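PDB 4F4F: threonine synthase, which probably catalyses the pyridoxal-phosphate-dependent conversion of O-phospho-L-homoserine and water to L-threonine and phosphate, the last step of threonine biosynthesis. Local coordinates for residues Gly260-Ile265 and Ser361-Gly366; Gly298-Arg303 and Ser319-Leu324. One frame throughout, in Å; residues are numbered along the deposited sequence.

Interaction 1 of 2, residues Gly260-Ile265 and Ser361-Gly366. With PLP (pyridoxal-5'-phosphate), chain C.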
# COMPACT_ATOMS: atom_id res chain seq x y z
N GLY A 260 2.03 -4.58 6.74
CA GLY A 260 1.46 -3.79 7.80
C GLY A 260 -0.03 -3.90 7.70
O GLY A 260 -0.66 -4.68 8.45
N ASN A 261 -0.65 -3.14 6.79
CA ASN A 261 -2.12 -3.11 6.73
C ASN A 261 -2.73 -4.08 5.73
O ASN A 261 -3.92 -3.99 5.45
CB ASN A 261 -2.62 -1.68 6.46
CG ASN A 261 -2.59 -0.83 7.72
OD1 ASN A 261 -3.15 -1.22 8.76
ND2 ASN A 261 -1.85 0.28 7.66
N PHE A 262 -1.91 -5.01 5.21
CA PHE A 262 -2.37 -6.19 4.46
C PHE A 262 -2.78 -5.99 3.01
O PHE A 262 -3.11 -6.98 2.33
CB PHE A 262 -3.54 -6.87 5.20
CG PHE A 262 -3.51 -8.35 5.12
CD1 PHE A 262 -2.61 -9.08 5.91
CD2 PHE A 262 -4.38 -9.04 4.30
CE1 PHE A 262 -2.55 -10.45 5.85
CE2 PHE A 262 -4.33 -10.42 4.25
CZ PHE A 262 -3.43 -11.13 5.01
N GLY A 263 -2.77 -4.75 2.53
CA GLY A 263 -3.27 -4.41 1.20
C GLY A 263 -2.37 -5.00 0.13
O GLY A 263 -2.83 -5.48 -0.89
N ASP A 264 -1.08 -4.95 0.40
CA ASP A 264 -0.06 -5.53 -0.49
C ASP A 264 -0.25 -7.03 -0.71
O ASP A 264 -0.48 -7.50 -1.83
CB ASP A 264 1.39 -5.21 -0.01
CG ASP A 264 1.65 -5.41 1.52
OD1 ASP A 264 0.93 -6.18 2.31
OD2 ASP A 264 2.71 -4.78 1.93
N ILE A 265 -0.20 -7.78 0.38
CA ILE A 265 -0.37 -9.21 0.29
C ILE A 265 -1.79 -9.58 -0.14
O ILE A 265 -1.97 -10.60 -0.84
CB ILE A 265 0.07 -9.95 1.58
CG1 ILE A 265 0.41 -11.40 1.24
CG2 ILE A 265 -0.99 -9.81 2.68
CD1 ILE A 265 0.90 -12.24 2.43
N SER A 361 -4.56 -22.46 4.90
CA SER A 361 -4.34 -23.23 3.70
C SER A 361 -3.66 -22.43 2.61
O SER A 361 -3.08 -23.02 1.70
CB SER A 361 -5.66 -23.82 3.17
OG SER A 361 -6.39 -22.87 2.46
N GLU A 362 -3.73 -21.09 2.68
CA GLU A 362 -3.14 -20.26 1.66
C GLU A 362 -2.06 -19.27 2.15
O GLU A 362 -1.29 -18.75 1.32
CB GLU A 362 -4.26 -19.48 0.95
CG GLU A 362 -5.35 -20.40 0.39
CD GLU A 362 -6.21 -19.63 -0.59
OE1 GLU A 362 -7.35 -19.30 -0.25
OE2 GLU A 362 -5.71 -19.29 -1.67
N PHE A 363 -2.00 -19.04 3.46
CA PHE A 363 -1.10 -18.04 4.05
C PHE A 363 -0.30 -18.68 5.17
O PHE A 363 -0.78 -19.59 5.84
CB PHE A 363 -1.88 -16.85 4.67
CG PHE A 363 -2.63 -16.01 3.68
CD1 PHE A 363 -3.90 -16.38 3.26
CD2 PHE A 363 -2.07 -14.85 3.17
CE1 PHE A 363 -4.58 -15.64 2.33
CE2 PHE A 363 -2.76 -14.06 2.26
CZ PHE A 363 -4.01 -14.46 1.84
N SER A 364 0.93 -18.22 5.35
CA SER A 364 1.63 -18.38 6.62
C SER A 364 2.28 -17.04 7.01
O SER A 364 2.15 -16.05 6.30
CB SER A 364 2.63 -19.53 6.59
OG SER A 364 3.47 -19.41 5.52
N ALA A 365 2.91 -17.02 8.17
CA ALA A 365 3.35 -15.78 8.78
C ALA A 365 4.57 -16.00 9.62
O ALA A 365 4.73 -17.05 10.26
CB ALA A 365 2.25 -15.21 9.65
N GLY A 366 5.45 -15.01 9.62
CA GLY A 366 6.55 -15.01 10.57
C GLY A 366 6.91 -13.59 10.93
O GLY A 366 6.41 -12.62 10.32
N1 PLP C . 6.97 -1.74 3.88
C2 PLP C . 7.04 -0.39 3.58
C2A PLP C . 8.31 0.33 3.20
C3 PLP C . 5.79 0.43 3.60
O3 PLP C . 5.85 1.77 3.29
C4 PLP C . 4.51 -0.29 3.98
C4A PLP C . 3.19 0.40 4.04
C5 PLP C . 4.56 -1.74 4.28
C6 PLP C . 5.81 -2.39 4.19
C5A PLP C . 3.24 -2.48 4.62
O4P PLP C . 2.25 -2.50 3.51
P PLP C . 0.69 -3.01 3.62
O1P PLP C . 0.76 -4.38 4.27
O2P PLP C . 0.03 -1.95 4.49
O3P PLP C . 0.10 -3.04 2.23
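Ile-265 and Phe-363 bring the two backbones closest, yet their CA atoms stay 9.6 Å apart. Ile-265 lies in the first turn of helix 263-274, with Phe-262 at its N-cap. Segment 361-366 carries the chain from helix 353-362 into the edge strand that follows. Side chains alone bridge the gap. CD1 of Ile-265 reaches the edge of the Phe-363 ring, 4.0 Å from its CD2. CG1 of Ile-265 stands anti to the backbone N (chi1 -157°) and chi2 is extended, which carries CD1 out to that ring. CZ of Phe-262 lies 4.1 Å from CE2 of Phe-363, and the two ring planes are inclined at 37°. CG2 of Ile-265 sits over the centre of one Phe-262 face, so the isoleucine meets both rings.

The other side of 260-265 is polar and holds the cofactor phosphate. Gly-260 N (2.8 Å) and Phe-262 N (2.9 Å) both donate to PLP O1P. Asn-261 N binds O2P, and Asp-264 N binds O3P at 2.9 Å. Within the segment, Asp-264 OD1 accepts from Ile-265 N at 2.7 Å, on its anti side and tilted out of the carboxylate plane.

The chemistry is thus divided. Backbone N-H groups and the start of the helix, whose dipole would favour an anion, grip the phosphate. The apolar side chains behind this phosphate-binding loop pack it against the edge strand.

Interaction 2 of 2, residues Gly298-Arg303 and Ser319-Leu324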
# COMPACT_ATOMS: atom_id res chain seq x y z
N GLY A 298 -5.29 -18.14 15.92
CA GLY A 298 -6.64 -17.65 15.62
C GLY A 298 -7.08 -16.41 16.40
O GLY A 298 -8.15 -15.86 16.13
N ALA A 299 -6.24 -15.91 17.30
CA ALA A 299 -6.60 -14.84 18.24
C ALA A 299 -6.02 -13.55 17.68
O ALA A 299 -4.80 -13.28 17.76
CB ALA A 299 -6.03 -15.13 19.63
N TYR A 300 -6.88 -12.76 17.04
CA TYR A 300 -6.47 -11.46 16.54
C TYR A 300 -6.69 -10.51 17.67
O TYR A 300 -7.82 -10.07 17.91
CB TYR A 300 -7.33 -11.09 15.36
CG TYR A 300 -7.00 -9.80 14.65
CD1 TYR A 300 -6.07 -9.77 13.63
CD2 TYR A 300 -7.70 -8.63 14.94
CE1 TYR A 300 -5.82 -8.60 12.92
CE2 TYR A 300 -7.45 -7.46 14.25
CZ TYR A 300 -6.52 -7.45 13.23
OH TYR A 300 -6.29 -6.29 12.52
N GLU A 301 -5.61 -10.23 18.41
CA GLU A 301 -5.70 -9.52 19.67
C GLU A 301 -4.76 -8.34 19.70
O GLU A 301 -3.56 -8.50 19.51
CB GLU A 301 -5.36 -10.46 20.84
CG GLU A 301 -6.49 -11.40 21.21
CD GLU A 301 -6.21 -12.20 22.47
OE1 GLU A 301 -6.82 -13.29 22.62
OE2 GLU A 301 -5.38 -11.74 23.29
N MET A 302 -5.31 -7.17 19.94
CA MET A 302 -4.51 -5.95 19.94
C MET A 302 -3.57 -5.95 21.14
O MET A 302 -3.95 -6.32 22.22
CB MET A 302 -5.41 -4.75 20.01
CG MET A 302 -6.32 -4.62 18.81
SD MET A 302 -7.53 -3.33 19.10
CE MET A 302 -6.41 -1.92 19.14
N ARG A 303 -2.33 -5.53 20.92
CA ARG A 303 -1.37 -5.35 22.01
C ARG A 303 -0.73 -3.98 21.78
O ARG A 303 -1.00 -3.32 20.76
CB ARG A 303 -0.33 -6.48 22.00
CG ARG A 303 -0.88 -7.86 22.32
CD ARG A 303 0.24 -8.90 22.26
NE ARG A 303 -0.14 -10.25 22.73
CZ ARG A 303 0.71 -11.28 22.78
NH1 ARG A 303 1.97 -11.15 22.38
NH2 ARG A 303 0.29 -12.46 23.22
N SER A 319 -5.41 -2.91 8.67
CA SER A 319 -6.64 -2.33 8.15
C SER A 319 -7.34 -3.16 7.06
O SER A 319 -8.56 -3.21 7.00
CB SER A 319 -6.38 -0.90 7.66
OG SER A 319 -5.68 -0.94 6.42
N ASN A 320 -6.59 -3.87 6.22
CA ASN A 320 -7.21 -4.66 5.16
C ASN A 320 -7.38 -6.13 5.47
O ASN A 320 -7.87 -6.88 4.64
CB ASN A 320 -6.40 -4.51 3.89
CG ASN A 320 -6.50 -3.11 3.33
OD1 ASN A 320 -7.57 -2.71 2.93
ND2 ASN A 320 -5.42 -2.36 3.33
N PHE A 321 -6.99 -6.55 6.67
CA PHE A 321 -7.19 -7.97 7.06
C PHE A 321 -8.67 -8.39 6.93
O PHE A 321 -8.97 -9.53 6.56
CB PHE A 321 -6.68 -8.21 8.47
CG PHE A 321 -6.66 -9.65 8.89
CD1 PHE A 321 -5.94 -10.58 8.18
CD2 PHE A 321 -7.32 -10.05 10.04
CE1 PHE A 321 -5.90 -11.92 8.59
CE2 PHE A 321 -7.30 -11.37 10.43
CZ PHE A 321 -6.58 -12.30 9.72
N GLU A 322 -9.56 -7.45 7.19
CA GLU A 322 -11.01 -7.65 7.03
C GLU A 322 -11.39 -8.14 5.65
O GLU A 322 -12.33 -8.93 5.54
CB GLU A 322 -11.79 -6.35 7.37
CG GLU A 322 -13.30 -6.44 7.15
CD GLU A 322 -14.06 -5.20 7.60
OE1 GLU A 322 -13.48 -4.34 8.30
OE2 GLU A 322 -15.25 -5.12 7.27
N ARG A 323 -10.66 -7.74 4.60
CA ARG A 323 -10.97 -8.23 3.27
C ARG A 323 -10.71 -9.74 3.22
O ARG A 323 -11.55 -10.51 2.69
CB ARG A 323 -10.20 -7.47 2.19
CG ARG A 323 -10.78 -6.13 1.85
CD ARG A 323 -9.93 -5.38 0.83
NE ARG A 323 -10.69 -4.33 0.15
CZ ARG A 323 -10.60 -3.03 0.40
NH1 ARG A 323 -9.77 -2.53 1.31
NH2 ARG A 323 -11.35 -2.17 -0.27
N LEU A 324 -9.61 -10.18 3.82
CA LEU A 324 -9.36 -11.63 3.82
C LEU A 324 -10.36 -12.35 4.71
O LEU A 324 -10.81 -13.47 4.36
CB LEU A 324 -7.93 -11.98 4.22
CG LEU A 324 -7.59 -13.49 4.36
CD1 LEU A 324 -7.83 -14.24 3.05
CD2 LEU A 324 -6.16 -13.67 4.82
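The rings of Tyr-300 and Phe-321 lie nearly parallel, with planes at 9°, but displaced, so that little of one lies over the other. Their centroids are 5.2 Å apart. The CD1-CE1 side of the tyrosine meets the CD2-CE2 side of the phenylalanine. The closest pair is Tyr-300 CE1 to Phe-321 CD2, at 3.6 Å. Tyr-300 CD1 lies 3.8 Å from Phe-321 CE2. Elsewhere around Phe-321, the Phe-262 ring makes an edge-to-face contact, and Leu-291 of helix 290-297 also touches it.

The tyrosine and phenylalanine point in opposing directions where they pass. Each has CG anti to its own backbone N, with chi1 -177° in Tyr-300 and -172° in Phe-321, and each CB points toward the other segment. This lets the rings meet although the nearest CA atoms are 10.1 Å apart. The hydroxyl of Tyr-300 is hydrogen-bonded to Ser-318 N, which ties the ring to the chain just before 319-324.

A flat polar group lies farther along the helix. Asn-320 OD1 meets the edge of the Arg-323 guanidinium in its plane, in a weak bond from NH1 of 2.7 Å.

The aromatic pair is buried packing. It joins strand 299-301, half of a two-stranded antiparallel sheet with 348-350, to the start of helix 321-328. Through Phe-321 it backs the loop that binds the cofactor phosphate, in a fold type II pyridoxal-phosphate enzyme, the class to which threonine synthases belong.

In the fold
Both contacts are buried, with centres 11 Å apart. Interaction 1 joins the start of helix 263-274 to the edge strand of the mixed sheet; interaction 2, nested within its loop, joins the start of helix 321-328 to the small two-stranded sheet. The centre of interaction 2 lies about 17 Å from the centre of the chain, that of interaction 1 about 13 Å. Interaction 1 packs an isoleucine and two phenylalanines behind a loop whose N-H groups hold the phosphate. Interaction 2 is a single, nearly parallel ring pair. Asn-261 O probably accepts from Asn-320 N, and Asn-261 OD1 from Ser-319 N. Leu-324 CD2 packs against Phe-363 CE1 at 3.5 Å, so 319-324 touches both segments of interaction 1.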